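Local coordinates for protein fatty acid amide hydrolase (PDB 6KVR) that probably hydrolyses the amide bond of monocarboxylic acid amides, releasing the carboxylate and ammonium, as an enzyme of the amidase signature family, at residues V65-L68 / K72-T75; D40-N45 / R110-H115; E49-K52 / D56-K59. All coordinates share one frame; numbering follows the deposited sequence.

Contact 1 of 3, residues V65-L68 / K72-T75; sequences VDYL and KLLT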
loop_
_atom_site.group_PDB
_atom_site.type_symbol
_atom_site.label_atom_id
_atom_site.label_comp_id
_atom_site.label_asym_id
_atom_site.label_seq_id
_atom_site.Cartn_x
_atom_site.Cartn_y
_atom_site.Cartn_z
ATOM N N VAL A 65 34.054 -6.980 21.712
ATOM C CA VAL A 65 33.259 -6.325 22.753
ATOM C C VAL A 65 33.846 -6.609 24.134
ATOM O O VAL A 65 33.929 -5.718 24.989
ATOM C CB VAL A 65 31.789 -6.774 22.655
ATOM C CG1 VAL A 65 30.977 -6.254 23.848
ATOM C CG2 VAL A 65 31.188 -6.304 21.332
ATOM N N ASP A 66 34.267 -7.854 24.373
ATOM C CA ASP A 66 34.895 -8.188 25.644
ATOM C C ASP A 66 36.171 -7.389 25.857
ATOM O O ASP A 66 36.404 -6.852 26.947
ATOM C CB ASP A 66 35.194 -9.680 25.697
ATOM C CG ASP A 66 35.260 -10.195 27.105
ATOM O OD1 ASP A 66 34.229 -10.111 27.808
ATOM O OD2 ASP A 66 36.353 -10.637 27.525
ATOM N N TYR A 67 36.998 -7.288 24.816
ATOM C CA TYR A 67 38.251 -6.539 24.888
ATOM C C TYR A 67 38.028 -5.066 25.224
ATOM O O TYR A 67 38.811 -4.468 25.974
ATOM C CB TYR A 67 38.988 -6.663 23.560
ATOM C CG TYR A 67 40.417 -6.167 23.585
ATOM C CD1 TYR A 67 41.412 -6.874 24.249
ATOM C CD2 TYR A 67 40.772 -4.995 22.927
ATOM C CE1 TYR A 67 42.717 -6.425 24.254
ATOM C CE2 TYR A 67 42.065 -4.541 22.925
ATOM C CZ TYR A 67 43.031 -5.253 23.593
ATOM O OH TYR A 67 44.317 -4.782 23.592
ATOM N N LEU A 68 36.996 -4.454 24.640
ATOM C CA LEU A 68 36.714 -3.046 24.895
ATOM C C LEU A 68 36.556 -2.779 26.388
ATOM O O LEU A 68 37.104 -1.808 26.927
ATOM C CB LEU A 68 35.443 -2.641 24.148
ATOM C CG LEU A 68 34.711 -1.406 24.671
ATOM C CD1 LEU A 68 35.521 -0.139 24.399
ATOM C CD2 LEU A 68 33.303 -1.325 24.075
ATOM N N LYS A 72 39.499 -1.502 29.088
ATOM C CA LYS A 72 39.010 -0.160 29.395
ATOM C C LYS A 72 39.485 0.854 28.353
ATOM O O LYS A 72 40.214 1.802 28.657
ATOM C CB LYS A 72 39.437 0.257 30.810
ATOM C CG LYS A 72 38.916 -0.662 31.921
ATOM C CD LYS A 72 39.631 -0.423 33.253
ATOM C CE LYS A 72 38.681 -0.596 34.433
ATOM N NZ LYS A 72 38.607 0.616 35.315
ATOM N N LEU A 73 39.058 0.644 27.100
ATOM C CA LEU A 73 39.563 1.491 26.022
ATOM C C LEU A 73 38.976 2.898 26.060
ATOM O O LEU A 73 39.589 3.821 25.523
ATOM C CB LEU A 73 39.290 0.849 24.662
ATOM C CG LEU A 73 39.839 -0.560 24.422
ATOM C CD1 LEU A 73 39.542 -0.990 22.977
ATOM C CD2 LEU A 73 41.338 -0.645 24.734
ATOM N N LEU A 74 37.804 3.075 26.653
ATOM C CA LEU A 74 37.228 4.385 26.905
ATOM C C LEU A 74 37.396 4.735 28.383
ATOM O O LEU A 74 37.580 3.858 29.232
ATOM C CB LEU A 74 35.740 4.416 26.530
ATOM C CG LEU A 74 35.333 3.883 25.149
ATOM C CD1 LEU A 74 33.840 3.620 25.121
ATOM C CD2 LEU A 74 35.744 4.825 24.005
ATOM N N THR A 75 37.332 6.036 28.680
ATOM C CA THR A 75 37.359 6.495 30.059
ATOM C C THR A 75 36.069 6.087 30.764
ATOM O O THR A 75 35.091 5.701 30.115
ATOM C CB THR A 75 37.529 8.015 30.122
ATOM O OG1 THR A 75 36.336 8.654 29.642
ATOM C CG2 THR A 75 38.733 8.465 29.292
#

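Contact 2 of 3, residues D40-N45 / R110-H115; sequences DAIPKN and RATLAH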
loop_
_atom_site.group_PDB
_atom_site.type_symbol
_atom_site.label_atom_id
_atom_site.label_comp_id
_atom_site.label_asym_id
_atom_site.label_seq_id
_atom_site.Cartn_x
_atom_site.Cartn_y
_atom_site.Cartn_z
ATOM N N ASP A 40 42.111 8.362 5.783
ATOM C CA ASP A 40 42.438 9.716 6.214
ATOM C C ASP A 40 41.420 10.260 7.202
ATOM O O ASP A 40 41.730 11.205 7.935
ATOM C CB ASP A 40 42.529 10.653 5.009
ATOM C CG ASP A 40 43.633 10.269 4.031
ATOM O OD1 ASP A 40 44.499 9.426 4.368
ATOM O OD2 ASP A 40 43.631 10.821 2.900
ATOM N N ALA A 41 40.216 9.685 7.252
ATOM C CA ALA A 41 39.158 10.206 8.106
ATOM C C ALA A 41 39.115 9.550 9.489
ATOM O O ALA A 41 38.275 9.934 10.312
ATOM C CB ALA A 41 37.800 10.063 7.399
ATOM N N ILE A 42 39.988 8.583 9.767
ATOM C CA ILE A 42 40.083 7.951 11.084
ATOM C C ILE A 42 40.910 8.835 12.013
ATOM O O ILE A 42 42.091 9.079 11.737
ATOM C CB ILE A 42 40.707 6.550 10.973
ATOM C CG1 ILE A 42 39.768 5.585 10.244
ATOM C CG2 ILE A 42 41.081 6.014 12.349
ATOM C CD1 ILE A 42 40.428 4.291 9.845
ATOM N N PRO A 43 40.357 9.339 13.115
ATOM C CA PRO A 43 41.158 10.171 14.032
ATOM C C PRO A 43 42.138 9.319 14.832
ATOM O O PRO A 43 41.742 8.386 15.538
ATOM C CB PRO A 43 40.102 10.821 14.935
ATOM C CG PRO A 43 38.774 10.535 14.278
ATOM C CD PRO A 43 38.964 9.231 13.566
ATOM N N LYS A 44 43.427 9.654 14.736
ATOM C CA LYS A 44 44.450 8.803 15.347
ATOM C C LYS A 44 44.322 8.756 16.869
ATOM O O LYS A 44 44.535 7.705 17.482
ATOM C CB LYS A 44 45.844 9.269 14.950
ATOM C CG LYS A 44 46.785 8.090 14.709
ATOM C CD LYS A 44 48.159 8.326 15.305
ATOM C CE LYS A 44 48.939 7.023 15.428
ATOM N NZ LYS A 44 50.152 7.200 16.290
ATOM N N ASN A 45 43.962 9.873 17.497
ATOM C CA ASN A 45 43.792 9.859 18.949
ATOM C C ASN A 45 42.704 8.886 19.390
ATOM O O ASN A 45 42.726 8.416 20.532
ATOM C CB ASN A 45 43.487 11.271 19.453
ATOM C CG ASN A 45 42.584 12.049 18.505
ATOM O OD1 ASN A 45 42.838 12.105 17.290
ATOM N ND2 ASN A 45 41.519 12.656 19.057
ATOM N N ARG A 110 34.033 5.701 20.400
ATOM C CA ARG A 110 33.631 4.299 20.377
ATOM C C ARG A 110 33.391 3.803 18.951
ATOM O O ARG A 110 33.642 2.625 18.660
ATOM C CB ARG A 110 32.391 4.093 21.253
ATOM C CG ARG A 110 32.158 2.637 21.683
ATOM C CD ARG A 110 31.237 2.512 22.908
ATOM N NE ARG A 110 30.762 1.142 23.099
ATOM C CZ ARG A 110 30.186 0.679 24.204
ATOM N NH1 ARG A 110 30.008 1.444 25.271
ATOM N NH2 ARG A 110 29.786 -0.589 24.246
ATOM N N ALA A 111 32.949 4.690 18.041
ATOM C CA ALA A 111 32.715 4.283 16.655
ATOM C C ALA A 111 34.026 4.066 15.912
ATOM O O ALA A 111 34.117 3.177 15.055
ATOM C CB ALA A 111 31.848 5.321 15.932
ATOM N N THR A 112 35.055 4.865 16.217
ATOM C CA THR A 112 36.356 4.652 15.578
ATOM C C THR A 112 36.951 3.314 15.999
ATOM O O THR A 112 37.510 2.580 15.170
ATOM C CB THR A 112 37.321 5.792 15.926
ATOM O OG1 THR A 112 36.708 7.051 15.619
ATOM C CG2 THR A 112 38.606 5.674 15.132
ATOM N N LEU A 113 36.834 2.979 17.288
ATOM C CA LEU A 113 37.233 1.653 17.745
ATOM C C LEU A 113 36.440 0.569 17.019
ATOM O O LEU A 113 37.020 -0.391 16.495
ATOM C CB LEU A 113 37.066 1.557 19.265
ATOM C CG LEU A 113 38.063 2.461 20.014
ATOM C CD1 LEU A 113 37.661 2.648 21.477
ATOM C CD2 LEU A 113 39.511 1.967 19.883
ATOM N N ALA A 114 35.114 0.740 16.923
ATOM C CA ALA A 114 34.285 -0.223 16.193
ATOM C C ALA A 114 34.819 -0.476 14.780
ATOM O O ALA A 114 34.986 -1.631 14.362
ATOM C CB ALA A 114 32.835 0.266 16.140
ATOM N N HIS A 115 35.116 0.599 14.036
ATOM C CA HIS A 115 35.654 0.446 12.685
ATOM C C HIS A 115 36.999 -0.272 12.679
ATOM O O HIS A 115 37.257 -1.108 11.804
ATOM C CB HIS A 115 35.807 1.805 12.001
ATOM C CG HIS A 115 36.333 1.700 10.601
ATOM N ND1 HIS A 115 35.627 1.088 9.586
ATOM C CD2 HIS A 115 37.510 2.082 10.057
ATOM C CE1 HIS A 115 36.331 1.130 8.469
ATOM N NE2 HIS A 115 37.483 1.722 8.728
#

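Contact 3 of 3, residues E49-K52 / D56-K59; sequences ELPK and DLIK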
loop_
_atom_site.group_PDB
_atom_site.type_symbol
_atom_site.label_atom_id
_atom_site.label_comp_id
_atom_site.label_asym_id
_atom_site.label_seq_id
_atom_site.Cartn_x
_atom_site.Cartn_y
_atom_site.Cartn_z
ATOM N N GLU A 49 46.619 0.565 19.077
ATOM C CA GLU A 49 47.495 -0.480 18.558
ATOM C C GLU A 49 46.844 -1.831 18.843
ATOM O O GLU A 49 46.618 -2.185 20.010
ATOM C CB GLU A 49 48.881 -0.389 19.196
ATOM C CG GLU A 49 49.861 0.445 18.384
ATOM C CD GLU A 49 51.011 1.034 19.207
ATOM O OE1 GLU A 49 51.574 0.339 20.092
ATOM O OE2 GLU A 49 51.342 2.215 18.961
ATOM N N LEU A 50 46.529 -2.572 17.780
ATOM C CA LEU A 50 45.791 -3.819 17.930
ATOM C C LEU A 50 46.624 -4.860 18.686
ATOM O O LEU A 50 47.857 -4.873 18.594
ATOM C CB LEU A 50 45.384 -4.354 16.560
ATOM C CG LEU A 50 44.292 -3.540 15.848
ATOM C CD1 LEU A 50 43.998 -4.089 14.450
ATOM C CD2 LEU A 50 43.028 -3.513 16.694
ATOM N N PRO A 51 45.975 -5.729 19.463
ATOM C CA PRO A 51 46.736 -6.747 20.206
ATOM C C PRO A 51 47.478 -7.722 19.306
ATOM O O PRO A 51 48.552 -8.202 19.685
ATOM C CB PRO A 51 45.658 -7.446 21.051
ATOM C CG PRO A 51 44.348 -7.092 20.403
ATOM C CD PRO A 51 44.548 -5.724 19.827
ATOM N N LYS A 52 46.936 -8.035 18.137
ATOM C CA LYS A 52 47.602 -8.774 17.073
ATOM C C LYS A 52 47.135 -8.178 15.751
ATOM O O LYS A 52 46.154 -7.421 15.734
ATOM C CB LYS A 52 47.275 -10.272 17.108
ATOM C CG LYS A 52 47.450 -11.001 18.426
ATOM C CD LYS A 52 47.644 -12.500 18.140
ATOM C CE LYS A 52 47.108 -13.391 19.254
ATOM N NZ LYS A 52 45.672 -13.111 19.535
ATOM N N ASP A 56 44.954 -12.077 12.227
ATOM C CA ASP A 56 45.120 -13.038 13.315
ATOM C C ASP A 56 43.967 -12.957 14.302
ATOM O O ASP A 56 43.502 -13.986 14.809
ATOM C CB ASP A 56 46.437 -12.794 14.042
ATOM C CG ASP A 56 47.626 -13.116 13.187
ATOM O OD1 ASP A 56 47.511 -14.017 12.324
ATOM O OD2 ASP A 56 48.664 -12.451 13.366
ATOM N N LEU A 57 43.510 -11.742 14.614
ATOM C CA LEU A 57 42.355 -11.608 15.491
ATOM C C LEU A 57 41.131 -12.265 14.878
ATOM O O LEU A 57 40.300 -12.837 15.600
ATOM C CB LEU A 57 42.096 -10.133 15.791
ATOM C CG LEU A 57 43.224 -9.434 16.568
ATOM C CD1 LEU A 57 42.921 -7.958 16.837
ATOM C CD2 LEU A 57 43.545 -10.165 17.870
ATOM N N ILE A 58 41.017 -12.227 13.548
ATOM C CA ILE A 58 39.904 -12.897 12.884
ATOM C C ILE A 58 40.022 -14.411 13.040
ATOM O O ILE A 58 39.064 -15.080 13.448
ATOM C CB ILE A 58 39.823 -12.466 11.407
ATOM C CG1 ILE A 58 39.342 -11.006 11.335
ATOM C CG2 ILE A 58 38.892 -13.394 10.616
ATOM C CD1 ILE A 58 39.425 -10.376 9.970
ATOM N N LYS A 59 41.210 -14.971 12.761
ATOM C CA LYS A 59 41.379 -16.420 12.888
ATOM C C LYS A 59 41.067 -16.894 14.297
ATOM O O LYS A 59 40.554 -18.002 14.481
ATOM C CB LYS A 59 42.796 -16.841 12.503
ATOM C CG LYS A 59 42.992 -17.066 11.014
ATOM C CD LYS A 59 44.462 -17.268 10.651
ATOM C CE LYS A 59 44.629 -17.411 9.136
ATOM N NZ LYS A 59 45.347 -16.241 8.535
#

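Contact 1 of 3, residues V65-L68 / K72-T75
L68 and L73 meet where helix 64-70 ends and the chain turns back. The tight part is here: the backbone N of L73 gives its hydrogen to O of L68 at 3.1 Å, nearly straight at 167° and in the carbonyl plane, and CD1 of L68 lies 3.9 Å from CB of L73. Leucine suits both places: L68 reaches across with CD1, while L73 offers its CB and sets CD1 near CA of L68. With CG of L68 anti to the backbone N (chi1 158°), CD1 also comes within 4.1 Å of CG of L74; F79 of helix 76-82 and R110 of helix 100-118 complete the packing.

The looser part lies at Y67, where CD1 of L73 approaches CD2 of the ring obliquely at 4.2 Å. K72 is on the solvent side, its CB directed away from the helix and its charged chain exposed. Its positive phi of 47° reverses the backbone in a Schellman motif. The chemistry is that of a helix C-terminus: K72 N, 3.2 Å from O of L68, is at a poor angle, so the carbonyl takes the N-H of L73 instead, the motif's six-to-one bond, and the leucines pack beside it.

Contact 2 of 3, residues D40-N45 / R110-H115
I42 packs on T112 and H115 in a loop-on-helix contact, the connection after helix 20-40 lying against one face of helix 100-118 in the amidase fold. The CA atoms of I42 and T112 are 6.7 Å apart, and no hydrogen bond links the two segments, so van der Waals packing carries the contact.

Along the loop, I42 comes first, its two branches serving different partners. CG2 meets the methyl CG2 of T112 at 3.7 Å. The longer branch starts with CG1 beside the backbone N (chi1 -68°) and extends to CD1, which comes to the edge of the H115 ring near its plane, 3.7 Å from CD2. A beta-branched residue suits this place because it can touch two residues one helical turn apart; L124 of strand 123-124 lies against it as well.

P43 follows. It has no N-H and so needs no acceptor in this irregular part of the chain; its ring offers CD to T112.

On the helix, H115 ND1 is hydrogen-bonded to the backbone N of A121, and T112 OG1 to the carbonyl of A108. Threonine can therefore present both a methyl and a buried hydroxyl to the loop: CD of P43 lies 3.7 Å from OG1 and 3.9 Å from CG2 of T112.

Contact 3 of 3, residues E49-K52 / D56-K59
K52 and L57 bring the two backbones closest, with their CA atoms 6.2 Å apart. Segment 49-52 is a loop with no regular structure, nearly extended at K52 (phi -144°, psi 166°), whereas 56-59 is helical and belongs to helix 54-59, which starts two residues after K52. No hydrogen bond joins the segments, so the loop rests on L57, the fourth residue of the helix, through side chains and one backbone carbonyl.

L57 is the centre of the packing and buried. Its CG stands anti to the carbonyl carbon and beside the backbone N (chi1 -64°), which carries the forked end back over the loop, and the two methyls take different neighbours. CD1 lies 3.5 Å from O of K52 and 3.9 Å from CG of P51, the proline and leucine side chains crossing at about a right angle. CD2 faces the aliphatic part of K52, 3.8 Å from its CB. L50 adds a peripheral touch, its CB 4.4 Å from CD1 of L57, and its own side chain continues to Q116 and F117 of helix 100-118.

A lysine suits this exposed edge of the contact because its methylenes can cover a leucine while its ammonium, brought to 4.0 Å from CD2 of L57 at NZ by bends at chi3 and chi4, makes a weak, long ion pair with D60. F62 covers both P51 and L57. With K52 and L57 five residues apart across the start of the helix, the arrangement resembles a hydrophobic staple, lysine methylenes standing in for an apolar residue.

Overall arrangement
All three contacts lie on the same side of the chain's centre, their own centres 22 to 26 Å from it and away from the predicted catalytic residues K158, S233 and S257. Contact 2 closes a long loop of chain in which contacts 3 and 1 follow in series. Helix 100-118 joins contacts 1 and 2, whose centres are 14 Å apart: CD1 of L74 packs 3.6 Å from CD of R110, and CD2 of L74 3.8 Å from CD1 of L113. Contacts 1 and 3, 15 Å apart between centres, meet where OH of Y67 approaches CD of P51 at 3.9 Å. Contacts 2 and 3, their centres 16 Å apart, adjoin only through the sequence.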